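Local coordinates for protein pantothenate synthetase (Francisella tularensis subsp. tularensis, PDB 5HG0) that probably joins pantoate to beta-alanine at the expense of ATP, by way of a pantoyl-adenylate intermediate, to make pantothenate, at residues V29-A34 with V53-F58; Q179-G184 with I201-Y206; K230-Q235 with F242-I247. All coordinates share one frame; numbering follows the deposited sequence.

Overall arrangement
Contact 1 lies in the parallel sheet of the nucleotide-binding domain, where 29-34 runs beside 53-58. Segment 29-34 holds part of the predicted ATP site and comes close to H39, the predicted proton donor. Contact 2 sets the loop 179-184 against helix 196-211. Contact 3 is the hairpin of 230-235 and 242-247. Contacts 1 and 2 stay about 11 Å apart at their nearest atoms, but both meet S-adenosylmethionine, contact 1 at its methionine part and C5', contact 2 at its adenine. Contacts 2 and 3 pack directly: A202 CB lies 3.7 Å from I247 CD1, and I205 and Y206 meet F245. The centres of contacts 1 and 3 are about 27 Å apart.

Contact 1: V29-A34 with V53-F58. With SAM (S-adenosylmethionine), chain D.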
loop_
_atom_site.group_PDB
_atom_site.type_symbol
_atom_site.label_atom_id
_atom_site.label_comp_id
_atom_site.label_asym_id
_atom_site.label_seq_id
_atom_site.Cartn_x
_atom_site.Cartn_y
_atom_site.Cartn_z
ATOM N N VAL B 29 16.395 -10.191 -4.626
ATOM C CA VAL B 29 16.641 -9.451 -5.855
ATOM C C VAL B 29 15.445 -9.648 -6.776
ATOM O O VAL B 29 15.310 -10.687 -7.423
ATOM C CB VAL B 29 17.945 -9.898 -6.540
ATOM C CG1 VAL B 29 18.152 -9.113 -7.827
ATOM C CG2 VAL B 29 19.125 -9.711 -5.605
ATOM N N PRO B 30 14.540 -8.672 -6.847
ATOM C CA PRO B 30 13.394 -8.786 -7.760
ATOM C C PRO B 30 13.780 -8.368 -9.172
ATOM O O PRO B 30 14.405 -7.325 -9.377
ATOM C CB PRO B 30 12.362 -7.829 -7.154
ATOM C CG PRO B 30 13.185 -6.799 -6.460
ATOM C CD PRO B 30 14.435 -7.497 -5.966
ATOM N N THR B 31 13.425 -9.202 -10.148
ATOM C CA THR B 31 13.671 -8.917 -11.553
ATOM C C THR B 31 12.418 -9.240 -12.352
ATOM O O THR B 31 11.443 -9.792 -11.831
ATOM C CB THR B 31 14.851 -9.727 -12.114
ATOM O OG1 THR B 31 14.435 -11.080 -12.340
ATOM C CG2 THR B 31 16.029 -9.725 -11.148
HETATM N N MSE B 32 12.454 -8.888 -13.633
HETATM C CA MSE B 32 11.437 -9.326 -14.581
HETATM C C MSE B 32 12.062 -10.236 -15.629
HETATM O O MSE B 32 11.636 -10.257 -16.786
HETATM C CB MSE B 32 10.758 -8.131 -15.250
HETATM C CG MSE B 32 10.052 -7.208 -14.271
HETATM SE SE MSE B 32 8.846 -5.947 -15.148
HETATM C CE MSE B 32 10.083 -5.205 -16.461
ATOM N N GLY B 33 13.076 -10.991 -15.211
ATOM C CA GLY B 33 13.715 -11.940 -16.095
ATOM C C GLY B 33 14.610 -11.285 -17.136
ATOM O O GLY B 33 14.959 -10.104 -17.063
ATOM N N ALA B 34 14.971 -12.096 -18.133
ATOM C CA ALA B 34 15.913 -11.712 -19.183
ATOM C C ALA B 34 17.211 -11.193 -18.564
ATOM O O ALA B 34 17.591 -10.031 -18.711
ATOM C CB ALA B 34 15.295 -10.684 -20.135
ATOM N N VAL B 53 19.739 -16.205 -0.710
ATOM C CA VAL B 53 19.464 -15.229 -1.758
ATOM C C VAL B 53 18.246 -15.699 -2.537
ATOM O O VAL B 53 18.270 -16.776 -3.147
ATOM C CB VAL B 53 20.665 -15.030 -2.695
ATOM C CG1 VAL B 53 20.250 -14.219 -3.910
ATOM C CG2 VAL B 53 21.800 -14.340 -1.960
ATOM N N ILE B 54 17.187 -14.896 -2.515
ATOM C CA ILE B 54 15.985 -15.147 -3.298
ATOM C C ILE B 54 15.995 -14.207 -4.493
ATOM O O ILE B 54 16.246 -13.004 -4.346
ATOM C CB ILE B 54 14.711 -14.949 -2.457
ATOM C CG1 ILE B 54 14.777 -15.766 -1.162
ATOM C CG2 ILE B 54 13.475 -15.329 -3.266
ATOM C CD1 ILE B 54 13.718 -15.386 -0.144
ATOM N N VAL B 55 15.742 -14.755 -5.678
ATOM C CA VAL B 55 15.559 -13.970 -6.892
ATOM C C VAL B 55 14.163 -14.252 -7.419
ATOM O O VAL B 55 13.766 -15.417 -7.544
ATOM C CB VAL B 55 16.622 -14.296 -7.956
ATOM C CG1 VAL B 55 16.251 -13.663 -9.291
ATOM C CG2 VAL B 55 17.990 -13.820 -7.499
ATOM N N SER B 56 13.416 -13.195 -7.706
ATOM C CA SER B 56 12.083 -13.319 -8.271
ATOM C C SER B 56 12.114 -12.948 -9.746
ATOM O O SER B 56 12.834 -12.028 -10.150
ATOM C CB SER B 56 11.076 -12.437 -7.528
ATOM O OG SER B 56 11.212 -11.076 -7.896
ATOM N N ILE B 57 11.346 -13.680 -10.546
ATOM C CA ILE B 57 11.120 -13.365 -11.952
ATOM C C ILE B 57 9.618 -13.244 -12.148
ATOM O O ILE B 57 8.883 -14.225 -11.978
ATOM C CB ILE B 57 11.713 -14.427 -12.891
ATOM C CG1 ILE B 57 13.229 -14.506 -12.722
ATOM C CG2 ILE B 57 11.353 -14.118 -14.336
ATOM C CD1 ILE B 57 13.893 -15.534 -13.623
ATOM N N PHE B 58 9.163 -12.040 -12.491
ATOM C CA PHE B 58 7.739 -11.794 -12.696
ATOM C C PHE B 58 7.588 -10.555 -13.561
ATOM O O PHE B 58 7.978 -9.458 -13.144
ATOM C CB PHE B 58 7.016 -11.619 -11.362
ATOM C CG PHE B 58 5.553 -11.304 -11.498
ATOM C CD1 PHE B 58 4.693 -12.196 -12.119
ATOM C CD2 PHE B 58 5.034 -10.123 -10.990
ATOM C CE1 PHE B 58 3.346 -11.912 -12.241
ATOM C CE2 PHE B 58 3.688 -9.833 -11.108
ATOM C CZ PHE B 58 2.844 -10.729 -11.735
HETATM N N SAM D . 10.532 -2.934 -11.984
HETATM C CA SAM D . 10.655 -4.388 -11.921
HETATM C C SAM D . 9.964 -4.962 -10.685
HETATM O O SAM D . 10.587 -5.199 -9.650
HETATM O OXT SAM D . 8.754 -5.201 -10.702
HETATM C CB SAM D . 12.122 -4.809 -12.029
HETATM C CG SAM D . 12.755 -4.313 -13.324
HETATM S SD SAM D . 14.546 -4.526 -13.531
HETATM C CE SAM D . 14.555 -5.741 -14.876
HETATM C "C5'" SAM D . 15.128 -5.533 -12.140
HETATM C "C4'" SAM D . 16.298 -4.912 -11.373
HETATM O "O4'" SAM D . 17.505 -4.935 -12.123
HETATM C "C3'" SAM D . 16.023 -3.458 -11.024
HETATM O "O3'" SAM D . 16.301 -3.248 -9.662
HETATM C "C2'" SAM D . 17.015 -2.669 -11.845
HETATM O "O2'" SAM D . 17.453 -1.517 -11.168
HETATM C "C1'" SAM D . 18.137 -3.671 -12.035
HETATM N N9 SAM D . 18.928 -3.331 -13.231
HETATM C C8 SAM D . 18.472 -3.289 -14.523
HETATM N N7 SAM D . 19.496 -2.924 -15.326
HETATM C C5 SAM D . 20.595 -2.722 -14.565
HETATM C C6 SAM D . 21.891 -2.340 -14.884
HETATM N N6 SAM D . 22.228 -2.096 -16.148
HETATM N N1 SAM D . 22.823 -2.212 -13.878
HETATM C C2 SAM D . 22.466 -2.463 -12.568
HETATM N N3 SAM D . 21.174 -2.841 -12.260
HETATM C C4 SAM D . 20.251 -2.971 -13.245
HETATM O O HOH W 1 9.959 -9.680 -9.673
#
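T31 reaches across to S56 with both its hydroxyl and its backbone. T31 OG1 donates to S56 O at 2.9 Å, 18° out of the carbonyl plane, and T31 N donates to the same oxygen. With chi1 at 76°, the hydroxyl sits between the backbone N and the carbonyl carbon of T31, within range of the chain ahead. T31 OG1 also accepts from G33 N at 3.2 Å, which makes an ST turn as the strand ends. I57 passes T31 obliquely, with I57 CG1 3.7 Å from T31 OG1, while I57 CG2 lies against G33 CA. V29 and V55 share this face of the sheet, V29 CB 4.0 Å from V55 CG2. The two parallel strands are the first and last elements of a beta-alpha-beta unit around helix 37-49, in a nucleotide-binding fold of the HUP clan. S56 projects from the other face, and S56 OG lies 3.2 Å from P30 CA. A water bonds to S56 OG and donates to T31 O. Past the strand, selenomethionine M32 lays CG against F58 O at 3.3 Å and meets CA of S-adenosylmethionine. M32, G33 and A34 belong to the predicted ATP site, and T31 lies beside H39, the predicted proton donor.

Contact 2: Q179-G184 with I201-Y206; sequences QRQPSG and IANKIY. With SAM (S-adenosylmethionine), chain D.
S183 and N203 make the hydrogen bond that joins the loop to the helix. S183 OG donates to N203 OD1 at 3.0 Å, and the donor is tilted 31° from the amide carbonyl plane. A chi1 of 65° turns the S183 hydroxyl to the helix side, where N203 OD1 receives it. The N203 amide reaches back toward the loop, and OD1 also meets S183 CB.

The remaining contact across the segments is by van der Waals packing. Y206 CB lies 3.3 Å from S183 O. Beyond it, Y206 CD2 and CE2 lie against the G184 peptide, with Y206 CE2 3.5 Å from G184 O. G184 brings its backbone close to the ring, and phi of 106° suits a residue without a side chain.

Polar bonds within the loop fix its shape. G184 N donates to Q181 O, closing a type I beta turn from Q181 to G184. R180 NH1 donates to G184 O at 2.8 Å, in the guanidinium plane. D254 then links the two segments indirectly: its carboxylate forms a salt bridge with R180 and a hydrogen bond with Y206 OH.

The backbone at the start of the loop grips the adenine of the ligand; L187 O and D153 bond the ligand too. Q179 N donates to N1 of S-adenosylmethionine at 2.9 Å, and N6 of S-adenosylmethionine donates to Q179 O at 3.2 Å. Pairing backbone N-H and C=O groups with N1 and N6 is a common way of recognising adenine, consistent with ATP binding here in the predicted site.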
loop_
_atom_site.group_PDB
_atom_site.type_symbol
_atom_site.label_atom_id
_atom_site.label_comp_id
_atom_site.label_asym_id
_atom_site.label_seq_id
_atom_site.Cartn_x
_atom_site.Cartn_y
_atom_site.Cartn_z
ATOM N N GLN B 179 25.470 -1.108 -14.477
ATOM C CA GLN B 179 26.409 -1.821 -15.331
ATOM C C GLN B 179 26.260 -1.326 -16.764
ATOM O O GLN B 179 25.140 -1.191 -17.267
ATOM C CB GLN B 179 26.168 -3.328 -15.254
ATOM C CG GLN B 179 26.484 -3.935 -13.896
ATOM C CD GLN B 179 27.928 -3.725 -13.486
ATOM O OE1 GLN B 179 28.851 -4.093 -14.212
ATOM N NE2 GLN B 179 28.129 -3.128 -12.319
ATOM N N ARG B 180 27.387 -1.054 -17.415
ATOM C CA ARG B 180 27.384 -0.423 -18.725
ATOM C C ARG B 180 28.271 -1.191 -19.693
ATOM O O ARG B 180 29.253 -1.826 -19.297
ATOM C CB ARG B 180 27.859 1.032 -18.633
ATOM C CG ARG B 180 27.066 1.866 -17.650
ATOM C CD ARG B 180 27.595 3.283 -17.545
ATOM N NE ARG B 180 26.728 4.097 -16.700
ATOM C CZ ARG B 180 25.647 4.732 -17.137
ATOM N NH1 ARG B 180 25.305 4.656 -18.418
ATOM N NH2 ARG B 180 24.909 5.443 -16.295
ATOM N N GLN B 181 27.905 -1.128 -20.972
ATOM C CA GLN B 181 28.793 -1.577 -22.025
ATOM C C GLN B 181 30.015 -0.662 -22.075
ATOM O O GLN B 181 30.004 0.431 -21.502
ATOM C CB GLN B 181 28.064 -1.577 -23.369
ATOM C CG GLN B 181 27.011 -2.662 -23.511
ATOM C CD GLN B 181 26.248 -2.571 -24.822
ATOM O OE1 GLN B 181 26.584 -1.773 -25.700
ATOM N NE2 GLN B 181 25.210 -3.389 -24.960
ATOM N N PRO B 182 31.090 -1.092 -22.739
ATOM C CA PRO B 182 32.262 -0.211 -22.870
ATOM C C PRO B 182 31.935 1.152 -23.456
ATOM O O PRO B 182 32.635 2.128 -23.158
ATOM C CB PRO B 182 33.191 -1.009 -23.792
ATOM C CG PRO B 182 32.827 -2.426 -23.536
ATOM C CD PRO B 182 31.349 -2.437 -23.283
ATOM N N SER B 183 30.890 1.248 -24.282
ATOM C CA SER B 183 30.493 2.528 -24.853
ATOM C C SER B 183 29.797 3.426 -23.840
ATOM O O SER B 183 29.662 4.629 -24.086
ATOM C CB SER B 183 29.574 2.311 -26.056
ATOM O OG SER B 183 28.347 1.719 -25.661
ATOM N N GLY B 184 29.352 2.872 -22.714
ATOM C CA GLY B 184 28.592 3.599 -21.723
ATOM C C GLY B 184 27.119 3.254 -21.700
ATOM O O GLY B 184 26.437 3.572 -20.718
ATOM N N ILE B 201 23.701 3.204 -33.535
ATOM C CA ILE B 201 23.117 4.499 -33.196
ATOM C C ILE B 201 23.320 4.809 -31.719
ATOM O O ILE B 201 23.676 5.935 -31.352
ATOM C CB ILE B 201 21.627 4.532 -33.582
ATOM C CG1 ILE B 201 21.453 4.318 -35.087
ATOM C CG2 ILE B 201 20.988 5.846 -33.143
ATOM C CD1 ILE B 201 20.009 4.225 -35.526
ATOM N N ALA B 202 23.103 3.819 -30.848
ATOM C CA ALA B 202 23.270 4.041 -29.415
ATOM C C ALA B 202 24.723 4.347 -29.066
ATOM O O ALA B 202 24.992 5.148 -28.163
ATOM C CB ALA B 202 22.772 2.824 -28.637
ATOM N N ASN B 203 25.670 3.716 -29.765
ATOM C CA ASN B 203 27.079 4.011 -29.526
ATOM C C ASN B 203 27.440 5.419 -29.980
ATOM O O ASN B 203 28.354 6.032 -29.417
ATOM C CB ASN B 203 27.958 2.978 -30.230
ATOM C CG ASN B 203 27.724 1.569 -29.715
ATOM O OD1 ASN B 203 27.415 1.369 -28.540
ATOM N ND2 ASN B 203 27.857 0.586 -30.597
ATOM N N LYS B 204 26.742 5.945 -30.990
ATOM C CA LYS B 204 26.936 7.339 -31.374
ATOM C C LYS B 204 26.514 8.279 -30.253
ATOM O O LYS B 204 27.208 9.260 -29.959
ATOM C CB LYS B 204 26.146 7.657 -32.643
ATOM C CG LYS B 204 26.593 6.929 -33.896
ATOM C CD LYS B 204 25.703 7.311 -35.072
ATOM C CE LYS B 204 26.009 6.475 -36.304
ATOM N NZ LYS B 204 25.736 5.032 -36.067
ATOM N N ILE B 205 25.374 7.993 -29.620
ATOM C CA ILE B 205 24.823 8.899 -28.617
ATOM C C ILE B 205 25.740 8.985 -27.405
ATOM O O ILE B 205 25.999 10.074 -26.881
ATOM C CB ILE B 205 23.404 8.452 -28.225
ATOM C CG1 ILE B 205 22.504 8.404 -29.462
ATOM C CG2 ILE B 205 22.817 9.387 -27.181
ATOM C CD1 ILE B 205 21.135 7.811 -29.203
ATOM N N TYR B 206 26.250 7.846 -26.942
ATOM C CA TYR B 206 27.105 7.857 -25.765
ATOM C C TYR B 206 28.518 8.319 -26.076
ATOM O O TYR B 206 29.214 8.792 -25.171
ATOM C CB TYR B 206 27.109 6.477 -25.113
ATOM C CG TYR B 206 25.832 6.231 -24.352
ATOM C CD1 TYR B 206 24.660 5.897 -25.018
ATOM C CD2 TYR B 206 25.787 6.375 -22.975
ATOM C CE1 TYR B 206 23.484 5.692 -24.331
ATOM C CE2 TYR B 206 24.617 6.171 -22.279
ATOM C CZ TYR B 206 23.469 5.828 -22.962
ATOM O OH TYR B 206 22.295 5.620 -22.279
HETATM N N SAM D . 10.532 -2.934 -11.984
HETATM C CA SAM D . 10.655 -4.388 -11.921
HETATM C C SAM D . 9.964 -4.962 -10.685
HETATM O O SAM D . 10.587 -5.199 -9.650
HETATM O OXT SAM D . 8.754 -5.201 -10.702
HETATM C CB SAM D . 12.122 -4.809 -12.029
HETATM C CG SAM D . 12.755 -4.313 -13.324
HETATM S SD SAM D . 14.546 -4.526 -13.531
HETATM C CE SAM D . 14.555 -5.741 -14.876
HETATM C "C5'" SAM D . 15.128 -5.533 -12.140
HETATM C "C4'" SAM D . 16.298 -4.912 -11.373
HETATM O "O4'" SAM D . 17.505 -4.935 -12.123
HETATM C "C3'" SAM D . 16.023 -3.458 -11.024
HETATM O "O3'" SAM D . 16.301 -3.248 -9.662
HETATM C "C2'" SAM D . 17.015 -2.669 -11.845
HETATM O "O2'" SAM D . 17.453 -1.517 -11.168
HETATM C "C1'" SAM D . 18.137 -3.671 -12.035
HETATM N N9 SAM D . 18.928 -3.331 -13.231
HETATM C C8 SAM D . 18.472 -3.289 -14.523
HETATM N N7 SAM D . 19.496 -2.924 -15.326
HETATM C C5 SAM D . 20.595 -2.722 -14.565
HETATM C C6 SAM D . 21.891 -2.340 -14.884
HETATM N N6 SAM D . 22.228 -2.096 -16.148
HETATM N N1 SAM D . 22.823 -2.212 -13.878
HETATM C C2 SAM D . 22.466 -2.463 -12.568
HETATM N N3 SAM D . 21.174 -2.841 -12.260
HETATM C C4 SAM D . 20.251 -2.971 -13.245
#

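Contact 3: K230-Q235 with F242-I247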
loop_
_atom_site.group_PDB
_atom_site.type_symbol
_atom_site.label_atom_id
_atom_site.label_comp_id
_atom_site.label_asym_id
_atom_site.label_seq_id
_atom_site.Cartn_x
_atom_site.Cartn_y
_atom_site.Cartn_z
ATOM N N LYS B 230 15.206 9.402 -31.283
ATOM C CA LYS B 230 14.263 10.463 -30.942
ATOM C C LYS B 230 14.307 10.665 -29.434
ATOM O O LYS B 230 13.794 9.835 -28.676
ATOM C CB LYS B 230 12.852 10.120 -31.418
ATOM C CG LYS B 230 12.776 9.798 -32.900
ATOM C CD LYS B 230 11.369 9.956 -33.442
ATOM C CE LYS B 230 11.356 9.825 -34.957
ATOM N NZ LYS B 230 10.038 10.199 -35.542
ATOM N N LEU B 231 14.927 11.760 -29.001
ATOM C CA LEU B 231 15.033 12.048 -27.578
ATOM C C LEU B 231 13.659 12.370 -27.003
ATOM O O LEU B 231 12.936 13.220 -27.532
ATOM C CB LEU B 231 15.995 13.211 -27.341
ATOM C CG LEU B 231 16.296 13.542 -25.878
ATOM C CD1 LEU B 231 16.962 12.356 -25.197
ATOM C CD2 LEU B 231 17.173 14.774 -25.777
ATOM N N GLN B 232 13.295 11.681 -25.922
ATOM C CA GLN B 232 12.020 11.931 -25.260
ATOM C C GLN B 232 12.135 13.053 -24.235
ATOM O O GLN B 232 11.336 13.996 -24.250
ATOM C CB GLN B 232 11.507 10.649 -24.599
ATOM C CG GLN B 232 10.032 10.391 -24.838
ATOM C CD GLN B 232 9.507 9.212 -24.044
ATOM O OE1 GLN B 232 10.129 8.776 -23.077
ATOM N NE2 GLN B 232 8.358 8.689 -24.451
ATOM N N TYR B 233 13.121 12.969 -23.345
ATOM C CA TYR B 233 13.413 14.057 -22.425
ATOM C C TYR B 233 14.887 14.011 -22.054
ATOM O O TYR B 233 15.544 12.973 -22.161
ATOM C CB TYR B 233 12.535 13.998 -21.162
ATOM C CG TYR B 233 12.739 12.781 -20.277
ATOM C CD1 TYR B 233 13.828 12.695 -19.413
ATOM C CD2 TYR B 233 11.823 11.737 -20.278
ATOM C CE1 TYR B 233 14.013 11.592 -18.600
ATOM C CE2 TYR B 233 11.997 10.633 -19.463
ATOM C CZ TYR B 233 13.094 10.567 -18.626
ATOM O OH TYR B 233 13.270 9.468 -17.817
ATOM N N ILE B 234 15.399 15.160 -21.624
ATOM C CA ILE B 234 16.709 15.251 -20.984
ATOM C C ILE B 234 16.664 16.436 -20.029
ATOM O O ILE B 234 16.130 17.497 -20.366
ATOM C CB ILE B 234 17.859 15.372 -22.006
ATOM C CG1 ILE B 234 19.212 15.188 -21.313
ATOM C CG2 ILE B 234 17.810 16.702 -22.752
ATOM C CD1 ILE B 234 20.376 15.061 -22.269
ATOM N N GLN B 235 17.191 16.245 -18.824
ATOM C CA GLN B 235 16.946 17.193 -17.748
ATOM C C GLN B 235 17.968 16.970 -16.646
ATOM O O GLN B 235 18.277 15.826 -16.302
ATOM C CB GLN B 235 15.519 17.027 -17.208
ATOM C CG GLN B 235 15.114 17.994 -16.107
ATOM C CD GLN B 235 13.664 17.801 -15.682
ATOM O OE1 GLN B 235 12.872 17.194 -16.405
ATOM N NE2 GLN B 235 13.314 18.311 -14.503
ATOM N N PHE B 242 19.254 13.102 -16.259
ATOM C CA PHE B 242 18.292 12.068 -16.612
ATOM C C PHE B 242 17.878 12.251 -18.066
ATOM O O PHE B 242 17.739 13.382 -18.541
ATOM C CB PHE B 242 17.051 12.128 -15.714
ATOM C CG PHE B 242 17.324 11.830 -14.266
ATOM C CD1 PHE B 242 17.951 12.764 -13.454
ATOM C CD2 PHE B 242 16.929 10.626 -13.710
ATOM C CE1 PHE B 242 18.197 12.495 -12.122
ATOM C CE2 PHE B 242 17.169 10.351 -12.380
ATOM C CZ PHE B 242 17.803 11.287 -11.584
ATOM N N LEU B 243 17.681 11.139 -18.771
ATOM C CA LEU B 243 17.258 11.221 -20.162
ATOM C C LEU B 243 16.652 9.897 -20.596
ATOM O O LEU B 243 16.910 8.845 -20.003
ATOM C CB LEU B 243 18.418 11.607 -21.091
ATOM C CG LEU B 243 19.484 10.555 -21.408
ATOM C CD1 LEU B 243 20.228 10.928 -22.678
ATOM C CD2 LEU B 243 20.462 10.400 -20.254
ATOM N N ALA B 244 15.838 9.972 -21.647
ATOM C CA ALA B 244 15.229 8.804 -22.267
ATOM C C ALA B 244 15.040 9.101 -23.746
ATOM O O ALA B 244 14.752 10.239 -24.122
ATOM C CB ALA B 244 13.890 8.442 -21.614
ATOM N N PHE B 245 15.210 8.075 -24.579
ATOM C CA PHE B 245 15.122 8.253 -26.020
ATOM C C PHE B 245 14.623 6.966 -26.660
ATOM O O PHE B 245 14.609 5.901 -26.040
ATOM C CB PHE B 245 16.473 8.670 -26.615
ATOM C CG PHE B 245 17.585 7.699 -26.335
ATOM C CD1 PHE B 245 18.361 7.829 -25.196
ATOM C CD2 PHE B 245 17.854 6.658 -27.209
ATOM C CE1 PHE B 245 19.384 6.938 -24.931
ATOM C CE2 PHE B 245 18.874 5.765 -26.949
ATOM C CZ PHE B 245 19.641 5.904 -25.809
ATOM N N TYR B 246 14.216 7.079 -27.922
ATOM C CA TYR B 246 13.727 5.951 -28.703
ATOM C C TYR B 246 14.692 5.664 -29.845
ATOM O O TYR B 246 15.093 6.583 -30.567
ATOM C CB TYR B 246 12.332 6.234 -29.264
ATOM C CG TYR B 246 11.193 5.893 -28.332
ATOM C CD1 TYR B 246 10.739 6.809 -27.393
ATOM C CD2 TYR B 246 10.559 4.660 -28.406
ATOM C CE1 TYR B 246 9.694 6.502 -26.544
ATOM C CE2 TYR B 246 9.513 4.345 -27.564
ATOM C CZ TYR B 246 9.085 5.268 -26.634
ATOM O OH TYR B 246 8.042 4.955 -25.791
ATOM N N ILE B 247 15.067 4.398 -30.002
ATOM C CA ILE B 247 15.797 3.919 -31.171
ATOM C C ILE B 247 14.932 2.846 -31.812
ATOM O O ILE B 247 14.790 1.745 -31.263
ATOM C CB ILE B 247 17.185 3.369 -30.818
ATOM C CG1 ILE B 247 18.049 4.451 -30.168
ATOM C CG2 ILE B 247 17.871 2.825 -32.059
ATOM C CD1 ILE B 247 19.470 3.999 -29.897
#
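A beta hairpin with a classic bulge joins 230-235 to 242-247. The extra residue lets two successive N-H groups, of Q232 and Y233, converge on A244 O, and the pairing slips by one. Q232 N lies 2.7 Å from A244 O, and Y233 N 3.3 Å from the same A244 O. Regular antiparallel pairing continues on both sides of the bulge, where K230 pairs with Y246 and Q235 with F242.

The Y233 ring folds over A244, swung there by a chi1 of 64°. A244 CB lies over one face of the Y233 ring, 4.0 Å from its centroid and 28° off the normal, in a CH-pi contact. Q232 extends across the edge of the Y246 ring. Q232 NE2 is 3.3 Å from Y246 CE1, and amide and ring planes stand 81° apart. Outside the hairpin, Y233 OH is hydrogen-bonded to E120, and Q232 OE1 is hydrogen-bonded to S123 and R251.

The three-stranded antiparallel sheet is completed by strand 250-257, which pairs with the other edge of 240-247. L231, I234, L243 and F245 share the sheet face toward helices 196-211 and 217-226, where I234 packs on L217 and L220. I234 and L243 run alongside each other, with I234 CG1 3.7 Å from L243 CB. L231 crosses F245 at about a right angle, and L231 CD1 sits 4.0 Å from F245 CB. L231 CD1 also meets A244 O at 3.2 Å.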